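Local structure of AlyGC (Glaciecola chathamensis, 5GKD) at residues 33-38 with 63-68; 109-114 with 138-143. The protein cleaves alginate as a lyase of polysaccharide lyase family 6, probably by beta-elimination at its uronic acid units. All coordinates share one frame; numbering follows the deposited sequence.

Contact 1 of 2, residues 33-38 with 63-68; sequences DFEVLF and QSNLRL. With PO4 (phosphate ion), chain I.
Leu37 covers one face of the Arg67 guanidinium, its CD1 4.2 Å from the plane over the centre. Arg67 bends at chi3 (-65°), which turns NE out of the extended line. NH2 binds PO4 O1 at 2.7 Å, NH1 binds PO4 O3 and also Arg95 O, and two waters lie in the guanidinium plane. One takes the NE proton and donates to Asn65 OD1; the other takes a proton of NH2 and donates to Glu35 O. Asn65 has its CG between the backbone N and the carbonyl carbon (chi1 64°), and OD1 comes within 3.2 Å of Glu35 CA. A water joins Asn65 ND2 to Glu35 OE1; Glu35 OE2 makes a salt bridge to Lys475 of the second subunit.

The face of Val36, Phe38, Leu66 and Leu68 is apolar: Val36 CG1 meets Leu66 CD1 at 3.6 Å, and Phe38 has Leu68 CG at its ring edge. Strands 35-38 and 65-68 are neighbouring parallel strands on successive coils of the parallel beta-helix, with 35-41 at the edge of its face; backbone bonds join them, from Asn65 N to Phe34 O through to Phe38 N to Arg67 O. Before them, Ser64 OG accepts Phe34 N at 2.8 Å and bonds Thr61 O, and Asp33 OD1 uses its anti lone pair for Gln63 N at 2.9 Å.

One face is apolar, the other polar and bridged by waters. In-plane partners fix the turn of the guanidinium, and the phosphate, probably from the crystallisation liquor and also held by Arg95, is likely to offset part of both arginines' charge.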
ATOM      1  N   ASP A  33      -8.816 -19.541 -16.813  1.00 22.00           N
ATOM      2  CA  ASP A  33      -9.455 -19.831 -15.530  1.00 20.20           C
ATOM      3  C   ASP A  33      -9.838 -21.306 -15.412  1.00 21.23           C
ATOM      4  O   ASP A  33     -10.933 -21.644 -14.974  1.00 22.70           O
ATOM      5  CB  ASP A  33     -10.692 -18.949 -15.321  1.00 24.13           C
ATOM      6  CG  ASP A  33     -10.383 -17.457 -15.396  1.00 25.74           C
ATOM      7  OD1 ASP A  33      -9.243 -17.037 -15.118  1.00 22.07           O
ATOM      8  OD2 ASP A  33     -11.308 -16.698 -15.729  1.00 30.12           O
ATOM      9  N   PHE A  34      -8.930 -22.191 -15.814  1.00 22.22           N
ATOM     10  CA  PHE A  34      -9.169 -23.631 -15.818  1.00 18.12           C
ATOM     11  C   PHE A  34      -8.429 -24.260 -14.639  1.00 21.29           C
ATOM     12  O   PHE A  34      -7.222 -24.492 -14.711  1.00 18.89           O
ATOM     13  CB  PHE A  34      -8.712 -24.239 -17.141  1.00 19.45           C
ATOM     14  CG  PHE A  34      -9.167 -25.662 -17.355  1.00 21.64           C
ATOM     15  CD1 PHE A  34     -10.152 -26.224 -16.555  1.00 17.92           C
ATOM     16  CD2 PHE A  34      -8.609 -26.436 -18.355  1.00 18.52           C
ATOM     17  CE1 PHE A  34     -10.572 -27.518 -16.762  1.00 17.21           C
ATOM     18  CE2 PHE A  34      -9.028 -27.744 -18.548  1.00 18.44           C
ATOM     19  CZ  PHE A  34     -10.008 -28.278 -17.752  1.00 15.65           C
ATOM     20  N   GLU A  35      -9.167 -24.564 -13.568  1.00 19.53           N
ATOM     21  CA  GLU A  35      -8.638 -25.294 -12.414  1.00 19.61           C
ATOM     22  C   GLU A  35      -8.780 -26.787 -12.685  1.00 20.35           C
ATOM     23  O   GLU A  35      -9.852 -27.361 -12.505  1.00 18.40           O
ATOM     24  CB  GLU A  35      -9.367 -24.893 -11.136  1.00 19.84           C
ATOM     25  CG  GLU A  35      -9.117 -23.469 -10.711  1.00 21.95           C
ATOM     26  CD  GLU A  35      -9.845 -23.085  -9.429  1.00 26.15           C
ATOM     27  OE1 GLU A  35      -9.443 -23.545  -8.337  1.00 32.31           O
ATOM     28  OE2 GLU A  35     -10.805 -22.303  -9.515  1.00 28.69           O
ATOM     29  N   VAL A  36      -7.692 -27.421 -13.115  1.00 21.92           N
ATOM     30  CA  VAL A  36      -7.710 -28.805 -13.565  1.00 18.98           C
ATOM     31  C   VAL A  36      -7.555 -29.717 -12.358  1.00 21.48           C
ATOM     32  O   VAL A  36      -6.579 -29.608 -11.617  1.00 22.43           O
ATOM     33  CB  VAL A  36      -6.596 -29.072 -14.587  1.00 21.19           C
ATOM     34  CG1 VAL A  36      -6.601 -30.534 -15.007  1.00 18.83           C
ATOM     35  CG2 VAL A  36      -6.729 -28.138 -15.790  1.00 18.41           C
ATOM     36  N   LEU A  37      -8.509 -30.619 -12.160  1.00 21.48           N
ATOM     37  CA  LEU A  37      -8.382 -31.692 -11.182  1.00 20.62           C
ATOM     38  C   LEU A  37      -8.307 -32.987 -11.972  1.00 20.37           C
ATOM     39  O   LEU A  37      -9.314 -33.444 -12.525  1.00 24.29           O
ATOM     40  CB  LEU A  37      -9.540 -31.708 -10.183  1.00 21.11           C
ATOM     41  CG  LEU A  37      -9.588 -32.890  -9.197  1.00 21.87           C
ATOM     42  CD1 LEU A  37      -8.274 -33.020  -8.453  1.00 19.83           C
ATOM     43  CD2 LEU A  37     -10.752 -32.768  -8.210  1.00 20.17           C
ATOM     44  N   PHE A  38      -7.101 -33.550 -12.054  1.00 20.50           N
ATOM     45  CA  PHE A  38      -6.818 -34.774 -12.793  1.00 17.44           C
ATOM     46  C   PHE A  38      -6.788 -35.896 -11.769  1.00 20.24           C
ATOM     47  O   PHE A  38      -5.749 -36.207 -11.190  1.00 21.09           O
ATOM     48  CB  PHE A  38      -5.498 -34.663 -13.540  1.00 19.60           C
ATOM     49  CG  PHE A  38      -5.226 -35.811 -14.472  1.00 16.97           C
ATOM     50  CD1 PHE A  38      -6.245 -36.387 -15.200  1.00 17.00           C
ATOM     51  CD2 PHE A  38      -3.953 -36.291 -14.636  1.00 18.42           C
ATOM     52  CE1 PHE A  38      -5.978 -37.432 -16.061  1.00 20.42           C
ATOM     53  CE2 PHE A  38      -3.687 -37.331 -15.506  1.00 16.81           C
ATOM     54  CZ  PHE A  38      -4.688 -37.902 -16.208  1.00 16.73           C
ATOM     55  N   GLN A  63      -6.667 -17.642 -13.845  1.00 21.94           N
ATOM     56  CA  GLN A  63      -6.605 -18.354 -12.567  1.00 22.22           C
ATOM     57  C   GLN A  63      -6.800 -19.847 -12.812  1.00 20.31           C
ATOM     58  O   GLN A  63      -7.793 -20.451 -12.428  1.00 23.00           O
ATOM     59  CB  GLN A  63      -7.616 -17.788 -11.578  1.00 19.73           C
ATOM     60  CG  GLN A  63      -7.103 -16.539 -10.878  1.00 23.31           C
ATOM     61  CD  GLN A  63      -6.740 -15.449 -11.878  1.00 25.56           C
ATOM     62  OE1 GLN A  63      -7.621 -14.787 -12.430  1.00 30.44           O
ATOM     63  NE2 GLN A  63      -5.454 -15.298 -12.156  1.00 24.58           N
ATOM     64  N   SER A  64      -5.802 -20.427 -13.483  1.00 20.44           N
ATOM     65  CA  SER A  64      -5.714 -21.845 -13.788  1.00 18.28           C
ATOM     66  C   SER A  64      -4.726 -22.505 -12.842  1.00 19.30           C
ATOM     67  O   SER A  64      -3.836 -21.854 -12.294  1.00 18.80           O
ATOM     68  CB  SER A  64      -5.255 -22.075 -15.228  1.00 16.85           C
ATOM     69  OG  SER A  64      -6.207 -21.659 -16.169  1.00 19.87           O
ATOM     70  N   ASN A  65      -4.889 -23.811 -12.662  1.00 17.28           N
ATOM     71  CA  ASN A  65      -3.944 -24.594 -11.876  1.00 19.95           C
ATOM     72  C   ASN A  65      -4.178 -26.065 -12.203  1.00 18.51           C
ATOM     73  O   ASN A  65      -5.009 -26.404 -13.048  1.00 20.05           O
ATOM     74  CB  ASN A  65      -4.063 -24.283 -10.378  1.00 21.66           C
ATOM     75  CG  ASN A  65      -5.419 -24.673  -9.782  1.00 21.53           C
ATOM     76  OD1 ASN A  65      -6.152 -25.478 -10.339  1.00 21.47           O
ATOM     77  ND2 ASN A  65      -5.741 -24.095  -8.633  1.00 20.16           N
ATOM     78  N   LEU A  66      -3.422 -26.939 -11.543  1.00 19.88           N
ATOM     79  CA  LEU A  66      -3.471 -28.369 -11.831  1.00 19.30           C
ATOM     80  C   LEU A  66      -3.283 -29.166 -10.551  1.00 19.05           C
ATOM     81  O   LEU A  66      -2.364 -28.892  -9.771  1.00 19.06           O
ATOM     82  CB  LEU A  66      -2.405 -28.764 -12.857  1.00 18.11           C
ATOM     83  CG  LEU A  66      -2.111 -30.258 -13.065  1.00 17.80           C
ATOM     84  CD1 LEU A  66      -3.330 -30.995 -13.576  1.00 16.86           C
ATOM     85  CD2 LEU A  66      -0.940 -30.447 -14.015  1.00 17.47           C
ATOM     86  N   ARG A  67      -4.163 -30.136 -10.330  1.00 17.49           N
ATOM     87  CA  ARG A  67      -4.039 -31.066  -9.217  1.00 15.59           C
ATOM     88  C   ARG A  67      -4.088 -32.479  -9.768  1.00 17.27           C
ATOM     89  O   ARG A  67      -4.935 -32.787 -10.609  1.00 19.56           O
ATOM     90  CB  ARG A  67      -5.139 -30.850  -8.174  1.00 17.00           C
ATOM     91  CG  ARG A  67      -4.955 -29.574  -7.345  1.00 18.40           C
ATOM     92  CD  ARG A  67      -6.104 -29.337  -6.388  1.00 19.66           C
ATOM     93  NE  ARG A  67      -7.354 -29.089  -7.097  1.00 21.05           N
ATOM     94  CZ  ARG A  67      -8.569 -29.245  -6.579  1.00 24.33           C
ATOM     95  NH1 ARG A  67      -8.723 -29.678  -5.327  1.00 23.90           N
ATOM     96  NH2 ARG A  67      -9.635 -28.978  -7.323  1.00 22.93           N
ATOM     97  N   LEU A  68      -3.149 -33.315  -9.336  1.00 17.93           N
ATOM     98  CA  LEU A  68      -3.157 -34.742  -9.628  1.00 19.60           C
ATOM     99  C   LEU A  68      -3.619 -35.506  -8.396  1.00 19.68           C
ATOM    100  O   LEU A  68      -3.221 -35.181  -7.279  1.00 19.17           O
ATOM    101  CB  LEU A  68      -1.769 -35.247 -10.034  1.00 18.26           C
ATOM    102  CG  LEU A  68      -1.214 -34.844 -11.390  1.00 19.57           C
ATOM    103  CD1 LEU A  68      -0.673 -33.417 -11.342  1.00 18.05           C
ATOM    104  CD2 LEU A  68      -0.134 -35.820 -11.876  1.00 15.19           C
TER
HETATM  105  P   PO4 I 805     -12.318 -29.771  -4.752  1.00 50.60           P
HETATM  106  O1  PO4 I 805     -12.037 -29.023  -6.034  1.00 44.39           O
HETATM  107  O2  PO4 I 805     -13.531 -30.654  -4.933  1.00 44.99           O
HETATM  108  O3  PO4 I 805     -11.144 -30.638  -4.355  1.00 35.36           O
HETATM  109  O4  PO4 I 805     -12.574 -28.762  -3.666  1.00 50.95           O
HETATM  110  O   HOH W   1      -8.474 -14.509 -15.051  1.00 27.18           O
HETATM  111  O   HOH W   2     -10.428 -19.980 -11.800  1.00 28.63           O
HETATM  112  O   HOH W   3     -10.921 -27.967  -9.757  1.00 28.93           O
HETATM  113  O   HOH W   4      -8.236 -25.626  -7.303  1.00 31.80           O
HETATM  114  O   HOH W   5      -7.407 -27.845  -9.609  1.00 18.37           O

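Contact 2 of 2, residues 109-114 with 138-143; sequences VVIDNF and NHLVGK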
ATOM      1  N   VAL A 109       6.062 -29.751 -19.085  1.00 21.27           N
ATOM      2  CA  VAL A 109       5.179 -28.611 -18.931  1.00 18.85           C
ATOM      3  C   VAL A 109       5.986 -27.381 -18.544  1.00 19.28           C
ATOM      4  O   VAL A 109       6.995 -27.444 -17.831  1.00 17.11           O
ATOM      5  CB  VAL A 109       3.989 -28.844 -17.967  1.00 20.91           C
ATOM      6  CG1 VAL A 109       3.788 -30.288 -17.629  1.00 18.23           C
ATOM      7  CG2 VAL A 109       4.014 -27.932 -16.760  1.00 19.26           C
ATOM      8  N   VAL A 110       5.529 -26.250 -19.071  1.00 17.71           N
ATOM      9  CA  VAL A 110       6.156 -24.954 -18.911  1.00 15.22           C
ATOM     10  C   VAL A 110       5.318 -24.144 -17.933  1.00 17.49           C
ATOM     11  O   VAL A 110       4.087 -24.107 -18.047  1.00 16.65           O
ATOM     12  CB  VAL A 110       6.254 -24.220 -20.261  1.00 14.91           C
ATOM     13  CG1 VAL A 110       6.785 -22.821 -20.069  1.00 14.12           C
ATOM     14  CG2 VAL A 110       7.089 -25.002 -21.263  1.00 14.55           C
ATOM     15  N   ILE A 111       5.974 -23.480 -16.992  1.00 15.47           N
ATOM     16  CA  ILE A 111       5.367 -22.394 -16.241  1.00 16.78           C
ATOM     17  C   ILE A 111       6.231 -21.165 -16.461  1.00 18.72           C
ATOM     18  O   ILE A 111       7.405 -21.149 -16.071  1.00 17.06           O
ATOM     19  CB  ILE A 111       5.238 -22.711 -14.747  1.00 18.69           C
ATOM     20  CG1 ILE A 111       4.477 -24.027 -14.545  1.00 14.61           C
ATOM     21  CG2 ILE A 111       4.574 -21.522 -14.043  1.00 16.50           C
ATOM     22  CD1 ILE A 111       4.254 -24.407 -13.085  1.00 15.01           C
ATOM     23  N   ASP A 112       5.652 -20.136 -17.074  1.00 19.11           N
ATOM     24  CA  ASP A 112       6.396 -18.980 -17.572  1.00 16.20           C
ATOM     25  C   ASP A 112       5.768 -17.717 -16.996  1.00 18.15           C
ATOM     26  O   ASP A 112       4.707 -17.272 -17.454  1.00 18.24           O
ATOM     27  CB  ASP A 112       6.383 -18.962 -19.099  1.00 18.40           C
ATOM     28  CG  ASP A 112       7.193 -17.835 -19.677  1.00 18.93           C
ATOM     29  OD1 ASP A 112       7.675 -16.982 -18.918  1.00 22.91           O
ATOM     30  OD2 ASP A 112       7.343 -17.790 -20.910  1.00 24.87           O
ATOM     31  N   ASN A 113       6.419 -17.154 -15.987  1.00 16.33           N
ATOM     32  CA  ASN A 113       6.019 -15.873 -15.420  1.00 17.75           C
ATOM     33  C   ASN A 113       4.552 -15.865 -15.000  1.00 19.61           C
ATOM     34  O   ASN A 113       3.850 -14.865 -15.145  1.00 20.86           O
ATOM     35  CB  ASN A 113       6.320 -14.736 -16.401  1.00 19.41           C
ATOM     36  CG  ASN A 113       7.755 -14.282 -16.300  1.00 21.83           C
ATOM     37  OD1 ASN A 113       8.084 -13.435 -15.475  1.00 20.39           O
ATOM     38  ND2 ASN A 113       8.627 -14.885 -17.099  1.00 18.34           N
ATOM     39  N   PHE A 114       4.104 -16.986 -14.445  1.00 18.20           N
ATOM     40  CA  PHE A 114       2.760 -17.197 -13.900  1.00 17.02           C
ATOM     41  C   PHE A 114       2.657 -16.687 -12.461  1.00 18.84           C
ATOM     42  O   PHE A 114       2.230 -17.408 -11.553  1.00 18.67           O
ATOM     43  CB  PHE A 114       2.448 -18.689 -13.976  1.00 15.80           C
ATOM     44  CG  PHE A 114       0.999 -19.030 -14.077  1.00 18.16           C
ATOM     45  CD1 PHE A 114       0.289 -18.749 -15.234  1.00 18.34           C
ATOM     46  CD2 PHE A 114       0.368 -19.713 -13.057  1.00 15.42           C
ATOM     47  CE1 PHE A 114      -1.040 -19.110 -15.350  1.00 19.21           C
ATOM     48  CE2 PHE A 114      -0.965 -20.090 -13.161  1.00 20.49           C
ATOM     49  CZ  PHE A 114      -1.676 -19.775 -14.308  1.00 20.57           C
ATOM     50  N   ASN A 138      10.732 -30.399 -17.355  1.00 20.95           N
ATOM     51  CA  ASN A 138       9.863 -29.238 -17.250  1.00 20.61           C
ATOM     52  C   ASN A 138      10.681 -27.945 -17.340  1.00 19.66           C
ATOM     53  O   ASN A 138      11.919 -27.951 -17.349  1.00 16.57           O
ATOM     54  CB  ASN A 138       9.041 -29.310 -15.958  1.00 15.85           C
ATOM     55  CG  ASN A 138       8.158 -30.529 -15.919  1.00 19.89           C
ATOM     56  OD1 ASN A 138       7.265 -30.689 -16.757  1.00 20.86           O
ATOM     57  ND2 ASN A 138       8.403 -31.412 -14.956  1.00 18.57           N
ATOM     58  N   HIS A 139       9.964 -26.824 -17.418  1.00 16.43           N
ATOM     59  CA  HIS A 139      10.566 -25.526 -17.736  1.00 15.89           C
ATOM     60  C   HIS A 139       9.852 -24.472 -16.889  1.00 20.90           C
ATOM     61  O   HIS A 139       8.724 -24.075 -17.210  1.00 19.01           O
ATOM     62  CB  HIS A 139      10.440 -25.267 -19.234  1.00 18.40           C
ATOM     63  CG  HIS A 139      10.927 -23.930 -19.700  1.00 18.02           C
ATOM     64  ND1 HIS A 139      11.716 -23.788 -20.823  1.00 18.40           N
ATOM     65  CD2 HIS A 139      10.679 -22.675 -19.255  1.00 15.44           C
ATOM     66  CE1 HIS A 139      11.966 -22.507 -21.026  1.00 18.84           C
ATOM     67  NE2 HIS A 139      11.339 -21.809 -20.094  1.00 18.82           N
ATOM     68  N   LEU A 140      10.504 -24.032 -15.807  1.00 18.88           N
ATOM     69  CA  LEU A 140       9.943 -23.079 -14.858  1.00 17.69           C
ATOM     70  C   LEU A 140      10.796 -21.821 -14.840  1.00 18.96           C
ATOM     71  O   LEU A 140      11.946 -21.856 -14.392  1.00 19.73           O
ATOM     72  CB  LEU A 140       9.875 -23.668 -13.453  1.00 16.26           C
ATOM     73  CG  LEU A 140       9.292 -25.072 -13.405  1.00 17.41           C
ATOM     74  CD1 LEU A 140       9.281 -25.598 -11.983  1.00 21.84           C
ATOM     75  CD2 LEU A 140       7.885 -25.029 -13.987  1.00 17.93           C
ATOM     76  N   VAL A 141      10.216 -20.698 -15.251  1.00 16.65           N
ATOM     77  CA  VAL A 141      10.970 -19.460 -15.343  1.00 17.25           C
ATOM     78  C   VAL A 141      10.131 -18.291 -14.840  1.00 19.53           C
ATOM     79  O   VAL A 141       8.921 -18.216 -15.079  1.00 20.51           O
ATOM     80  CB  VAL A 141      11.457 -19.219 -16.788  1.00 18.45           C
ATOM     81  CG1 VAL A 141      10.269 -19.114 -17.739  1.00 15.42           C
ATOM     82  CG2 VAL A 141      12.339 -18.004 -16.842  1.00 17.28           C
ATOM     83  N   GLY A 142      10.780 -17.388 -14.121  1.00 18.98           N
ATOM     84  CA  GLY A 142      10.206 -16.092 -13.842  1.00 17.08           C
ATOM     85  C   GLY A 142       9.311 -15.960 -12.627  1.00 18.50           C
ATOM     86  O   GLY A 142       8.464 -15.071 -12.618  1.00 17.81           O
ATOM     87  N   LYS A 143       9.451 -16.790 -11.604  1.00 17.05           N
ATOM     88  CA  LYS A 143       8.635 -16.581 -10.409  1.00 19.18           C
ATOM     89  C   LYS A 143       9.126 -15.350  -9.660  1.00 20.15           C
ATOM     90  O   LYS A 143      10.289 -15.289  -9.260  1.00 19.40           O
ATOM     91  CB  LYS A 143       8.654 -17.804  -9.500  1.00 17.11           C
ATOM     92  CG  LYS A 143       7.707 -17.684  -8.312  1.00 17.73           C
ATOM     93  CD  LYS A 143       7.573 -19.020  -7.580  1.00 17.13           C
ATOM     94  CE  LYS A 143       6.335 -19.059  -6.653  1.00 18.55           C
ATOM     95  NZ  LYS A 143       6.360 -18.108  -5.491  1.00 18.92           N
TER
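Ile111 and Leu140 run alongside each other on the same face of the sheet, with Leu140 CD2 against Ile111 CG1 at 3.6 Å and about as close to CB. Ile111 CG1 is anti to the carbonyl carbon (chi1 -55°), on the side where the leucine methyl meets it, and the pair packs on toward Trp125 and Val126 of strand 124-128. Ile111 is bonded across through both its backbone N and its O: N to His139 O, and O to Val141 N at 3.0 Å.

Val109 begins the pairing. Its N gives a proton to Asn138 OD1 at 2.8 Å, in the plane of the amide, and its O accepts His139 N. Asn138 ND2 is tied back to Val106 O, which keeps that amide from turning.

Val141 closes the other end. Its CG1 touches Asp112 OD1 at 3.6 Å and also lies in plane at the edge of the His139 ring, and its O takes Asn113 N at 2.9 Å. Asn113 ND2 then runs almost straight to Asp112 OD1, while its OD1 holds Arg144. An alanine at Asn113 would probably leave Asp112 OD1 and Arg144 each without this mate, and the Asp112 carboxylate, still bonded to Tyr427, freer to turn. Gly142 has a positive phi (87°), and a CB there would run into Asn113 ND2.

Parallel strands in register, one coil apart along the chain, are typical of the right-handed parallel beta-helix of pectate lyase-like enzymes.

In the fold
Contact 1 is complete in sequence before the first strand of contact 2 starts; the centres lie about 15 Å apart. Each joins neighbouring coils of the same beta-helix, but on different faces: 35-41 and 65-69 begin a face that continues through 89-92 and 124-128, whereas 105-112 and 134-141 belong with strand 73-81. That strand links the two, since Leu66, Leu68 and Phe38 pack on its Val75 and Val110 bonds to its Leu78 and Phe80. The contacts also touch directly, Ser64 O lying 3.5 Å from Phe114 CE2. Both precede in sequence the calcium ligands Asn180, Glu183, Glu212 and Glu214, so they build the N-terminal coils leading to that site.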